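Local coordinates for protein NAD(P)-dependent oxidoreductase (Pseudomonas putida, PDB 7A3W) that probably catalyses the NADPH-dependent reduction of imines, acting as a multifunctional biocatalyst for conjugate reduction and reductive amination, at residues 191-196 and 264-269; 227-230 and 235-238. All coordinates share one frame; numbering follows the deposited sequence.

Contact 1. Residues 191-196 and 264-269; sequences WLEGAV and ASTDAY
Where E193 faces S265, the segments 191-196 and 264-269 cross at -122° with their axes 9.8 Å apart at closest approach. A single long side chain spans that gap. E193 points from its helix toward the start of helix 264-278; with CG anti to the backbone N (chi1 -172°) and the chain extended beyond it, the carboxylate arrives end-on at the first turn, where both its oxygens are used. OE1 takes the backbone N of S265 at 2.8 Å on its syn lone pair, while CB of the same serine lies 3.1 Å from OE1. OE2 has two donors: the backbone N of T266 at 2.9 Å, on the syn side but somewhat out of the carboxylate plane, and OG1 of T266 at 2.7 Å, nearly in line with the C-O bond. T266 can offer both because its OG1 lies beside its own backbone N (chi1 -63°). OE1 is also hydrogen-bonded to the hydroxyl of Y272 of the second subunit, which in turn bonds A264 N, bringing the dimer interface into the same hydrogen-bonded group. Were E193 cut back to an alanine, the amides of S265 and T266 and the T266 hydroxyl would probably lose their acceptor and Y272 of the second subunit a partner, with a gap opened between the helices. Three donors of helix 264-278 and that tyrosine hydroxyl thus hold a buried carboxylate against turning, and the partial positive charge expected at the helix start is likely to favour its ionised form.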
loop_
_atom_site.group_PDB
_atom_site.type_symbol
_atom_site.label_atom_id
_atom_site.label_comp_id
_atom_site.label_asym_id
_atom_site.label_seq_id
_atom_site.Cartn_x
_atom_site.Cartn_y
_atom_site.Cartn_z
ATOM N N TRP B 191 -5.849 3.363 1.749
ATOM C CA TRP B 191 -6.910 2.338 1.610
ATOM C C TRP B 191 -8.212 2.841 2.253
ATOM O O TRP B 191 -9.289 2.736 1.618
ATOM C CB TRP B 191 -6.480 0.998 2.202
ATOM C CG TRP B 191 -7.570 -0.004 2.018
ATOM C CD1 TRP B 191 -7.812 -0.740 0.901
ATOM C CD2 TRP B 191 -8.622 -0.323 2.950
ATOM N NE1 TRP B 191 -8.914 -1.527 1.081
ATOM C CE2 TRP B 191 -9.445 -1.279 2.320
ATOM C CE3 TRP B 191 -8.932 0.073 4.253
ATOM C CZ2 TRP B 191 -10.563 -1.829 2.949
ATOM C CZ3 TRP B 191 -10.053 -0.441 4.859
ATOM C CH2 TRP B 191 -10.847 -1.397 4.227
ATOM N N LEU B 192 -8.128 3.379 3.468
ATOM C CA LEU B 192 -9.296 3.937 4.191
ATOM C C LEU B 192 -9.909 5.053 3.350
ATOM O O LEU B 192 -11.142 5.094 3.238
ATOM C CB LEU B 192 -8.865 4.495 5.553
ATOM C CG LEU B 192 -8.433 3.451 6.567
ATOM C CD1 LEU B 192 -7.705 4.115 7.733
ATOM C CD2 LEU B 192 -9.646 2.666 7.029
ATOM N N GLU B 193 -9.077 5.939 2.820
ATOM C CA GLU B 193 -9.533 7.080 1.983
ATOM C C GLU B 193 -10.354 6.562 0.782
ATOM O O GLU B 193 -11.437 7.097 0.516
ATOM C CB GLU B 193 -8.297 7.864 1.589
ATOM C CG GLU B 193 -8.604 9.157 0.907
ATOM C CD GLU B 193 -7.426 10.124 0.918
ATOM O OE1 GLU B 193 -6.864 10.377 2.029
ATOM O OE2 GLU B 193 -7.084 10.639 -0.149
ATOM N N GLY B 194 -9.886 5.503 0.114
ATOM C CA GLY B 194 -10.623 4.827 -0.970
ATOM C C GLY B 194 -11.887 4.127 -0.484
ATOM O O GLY B 194 -12.935 4.234 -1.155
ATOM N N ALA B 195 -11.810 3.412 0.637
ATOM C CA ALA B 195 -12.950 2.650 1.183
ATOM C C ALA B 195 -14.064 3.643 1.514
ATOM O O ALA B 195 -15.241 3.337 1.236
ATOM C CB ALA B 195 -12.531 1.857 2.390
ATOM N N VAL B 196 -13.705 4.825 2.010
ATOM C CA VAL B 196 -14.708 5.868 2.347
ATOM C C VAL B 196 -15.346 6.381 1.051
ATOM O O VAL B 196 -16.597 6.430 0.989
ATOM C CB VAL B 196 -14.111 6.978 3.217
ATOM C CG1 VAL B 196 -15.038 8.177 3.278
ATOM C CG2 VAL B 196 -13.792 6.469 4.611
ATOM N N ALA B 264 -6.573 13.706 2.310
ATOM C CA ALA B 264 -5.207 14.061 2.757
ATOM C C ALA B 264 -4.157 13.164 2.081
ATOM O O ALA B 264 -3.028 13.616 1.793
ATOM C CB ALA B 264 -5.123 13.949 4.256
ATOM N N SER B 265 -4.459 11.889 1.905
ATOM C CA SER B 265 -3.499 10.964 1.274
ATOM C C SER B 265 -3.341 11.317 -0.215
ATOM O O SER B 265 -2.233 11.304 -0.718
ATOM C CB SER B 265 -3.929 9.539 1.471
ATOM O OG SER B 265 -2.915 8.693 0.980
ATOM N N THR B 266 -4.437 11.593 -0.903
ATOM C CA THR B 266 -4.437 12.025 -2.319
ATOM C C THR B 266 -3.704 13.374 -2.426
ATOM O O THR B 266 -2.900 13.547 -3.353
ATOM C CB THR B 266 -5.872 12.054 -2.839
ATOM O OG1 THR B 266 -6.366 10.708 -2.774
ATOM C CG2 THR B 266 -5.972 12.614 -4.242
ATOM N N ASP B 267 -3.933 14.280 -1.485
ATOM C CA ASP B 267 -3.227 15.589 -1.483
ATOM C C ASP B 267 -1.713 15.364 -1.402
ATOM O O ASP B 267 -0.945 16.060 -2.123
ATOM C CB ASP B 267 -3.667 16.474 -0.326
ATOM C CG ASP B 267 -5.081 16.993 -0.455
ATOM O OD1 ASP B 267 -5.635 16.957 -1.557
ATOM O OD2 ASP B 267 -5.604 17.443 0.562
ATOM N N ALA B 268 -1.278 14.414 -0.577
ATOM C CA ALA B 268 0.159 14.097 -0.399
ATOM C C ALA B 268 0.747 13.595 -1.722
ATOM O O ALA B 268 1.782 14.107 -2.170
ATOM C CB ALA B 268 0.330 13.109 0.732
ATOM N N TYR B 269 0.120 12.613 -2.350
ATOM C CA TYR B 269 0.609 12.067 -3.637
ATOM C C TYR B 269 0.648 13.180 -4.690
ATOM O O TYR B 269 1.636 13.296 -5.415
ATOM C CB TYR B 269 -0.280 10.912 -4.080
ATOM C CG TYR B 269 -0.117 10.526 -5.522
ATOM C CD1 TYR B 269 0.985 9.808 -5.978
ATOM C CD2 TYR B 269 -1.085 10.876 -6.438
ATOM C CE1 TYR B 269 1.101 9.448 -7.306
ATOM C CE2 TYR B 269 -0.986 10.525 -7.766
ATOM C CZ TYR B 269 0.093 9.782 -8.196
ATOM O OH TYR B 269 0.157 9.450 -9.517
#

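Contact 2. Residues 227-230 and 235-238; sequences ADRI and YSGE
S236 OG is gripped from two directions: it donates to E238 OE2 at 2.6 Å, on the syn lone pair of that oxygen, and accepts a weak but nearly straight hydrogen bond from R229 NH1 at 3.3 Å. R229 closes the circuit, its NH2 making a salt bridge with E238 OE1 at 2.9 Å. That oxygen lies almost in the guanidinium plane, yet NH2 meets it from above the carboxylate plane, the two flat groups being turned 38° apart. The arginine chain, extended from CG to NE, spans from the helix to the loop, while E238 bends at chi2 (-76°) to bring its carboxylate back. NH1 also bonds D234 O, in the turn leaving helix 205-232. One residue before S236, Y235 turns its ring tip back to the last turn of the helix: its OH lies 3.6 Å from I230 CA, and I230 CG1 comes to the edge of the ring, 4.1 Å from CE1. With the charge pair at one end and the apolar touch at the other, the loop is pinned to helix 205-232 just before Q239 and A240, which line an NADPH pocket; the salt bridge, being near the surface, is probably partly screened by solvent.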
loop_
_atom_site.group_PDB
_atom_site.type_symbol
_atom_site.label_atom_id
_atom_site.label_comp_id
_atom_site.label_asym_id
_atom_site.label_seq_id
_atom_site.Cartn_x
_atom_site.Cartn_y
_atom_site.Cartn_z
ATOM N N ALA B 227 11.243 0.538 -8.422
ATOM C CA ALA B 227 12.555 0.283 -7.774
ATOM C C ALA B 227 13.594 -0.005 -8.853
ATOM O O ALA B 227 14.709 0.501 -8.724
ATOM C CB ALA B 227 12.493 -0.861 -6.807
ATOM N N ASP B 228 13.254 -0.819 -9.859
ATOM C CA ASP B 228 14.211 -1.152 -10.952
ATOM C C ASP B 228 14.552 0.113 -11.744
ATOM O O ASP B 228 15.750 0.332 -12.050
ATOM C CB ASP B 228 13.700 -2.290 -11.814
ATOM C CG ASP B 228 13.683 -3.633 -11.106
ATOM O OD1 ASP B 228 14.189 -3.727 -9.969
ATOM O OD2 ASP B 228 13.163 -4.571 -11.699
ATOM N N ARG B 229 13.572 0.972 -12.003
ATOM C CA ARG B 229 13.809 2.258 -12.701
ATOM C C ARG B 229 14.675 3.190 -11.852
ATOM O O ARG B 229 15.545 3.846 -12.442
ATOM C CB ARG B 229 12.490 2.944 -13.054
ATOM C CG ARG B 229 11.834 2.350 -14.287
ATOM C CD ARG B 229 10.518 3.045 -14.535
ATOM N NE ARG B 229 9.828 2.636 -15.735
ATOM C CZ ARG B 229 10.097 3.091 -16.960
ATOM N NH1 ARG B 229 11.075 3.962 -17.161
ATOM N NH2 ARG B 229 9.387 2.654 -17.986
ATOM N N ILE B 230 14.418 3.302 -10.547
ATOM C CA ILE B 230 15.178 4.216 -9.637
ATOM C C ILE B 230 16.627 3.717 -9.563
ATOM O O ILE B 230 17.532 4.531 -9.667
ATOM C CB ILE B 230 14.508 4.337 -8.252
ATOM C CG1 ILE B 230 13.125 4.996 -8.342
ATOM C CG2 ILE B 230 15.399 5.071 -7.263
ATOM C CD1 ILE B 230 12.191 4.667 -7.178
ATOM N N TYR B 235 13.923 6.774 -16.237
ATOM C CA TYR B 235 12.589 7.360 -16.000
ATOM C C TYR B 235 11.868 7.640 -17.319
ATOM O O TYR B 235 11.008 8.511 -17.302
ATOM C CB TYR B 235 12.746 8.643 -15.188
ATOM C CG TYR B 235 13.358 8.426 -13.832
ATOM C CD1 TYR B 235 12.823 7.506 -12.949
ATOM C CD2 TYR B 235 14.504 9.108 -13.446
ATOM C CE1 TYR B 235 13.375 7.298 -11.695
ATOM C CE2 TYR B 235 15.067 8.916 -12.193
ATOM C CZ TYR B 235 14.502 8.007 -11.315
ATOM O OH TYR B 235 15.020 7.778 -10.081
ATOM N N SER B 236 12.192 6.924 -18.400
ATOM C CA SER B 236 11.493 7.045 -19.710
ATOM C C SER B 236 9.983 6.863 -19.491
ATOM O O SER B 236 9.595 5.939 -18.748
ATOM C CB SER B 236 12.020 6.057 -20.725
ATOM O OG SER B 236 11.727 4.722 -20.334
ATOM N N GLY B 237 9.169 7.702 -20.130
ATOM C CA GLY B 237 7.745 7.882 -19.802
ATOM C C GLY B 237 6.807 7.117 -20.714
ATOM O O GLY B 237 5.633 7.465 -20.720
ATOM N N GLU B 238 7.244 6.045 -21.376
ATOM C CA GLU B 238 6.388 5.356 -22.382
ATOM C C GLU B 238 5.207 4.615 -21.729
ATOM O O GLU B 238 4.218 4.331 -22.459
ATOM C CB GLU B 238 7.216 4.449 -23.292
ATOM C CG GLU B 238 7.787 3.229 -22.609
ATOM C CD GLU B 238 8.983 3.530 -21.717
ATOM O OE1 GLU B 238 9.301 2.681 -20.884
ATOM O OE2 GLU B 238 9.560 4.642 -21.820
#

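Both contacts belong to the helical C-terminal domain, with centres 24 Å apart and nearest atoms about 12 Å apart, so they do not touch. Along the chain, residues 191-196 on helix 173-200 come first; then helix 205-232 ends in contact 2, and helix 242-258 leads on to residues 264-269, which complete contact 1. Contact 2 is therefore a local closure within a much longer one. The first joins two helices in a buried spot at the dimer interface, the second fastens a loop at the surface, and each lies beside the second subunit. The loop of contact 2 runs into Q239 and A240 of an NADPH pocket, whereas contact 1 takes part in the dimer expected of an imine reductase.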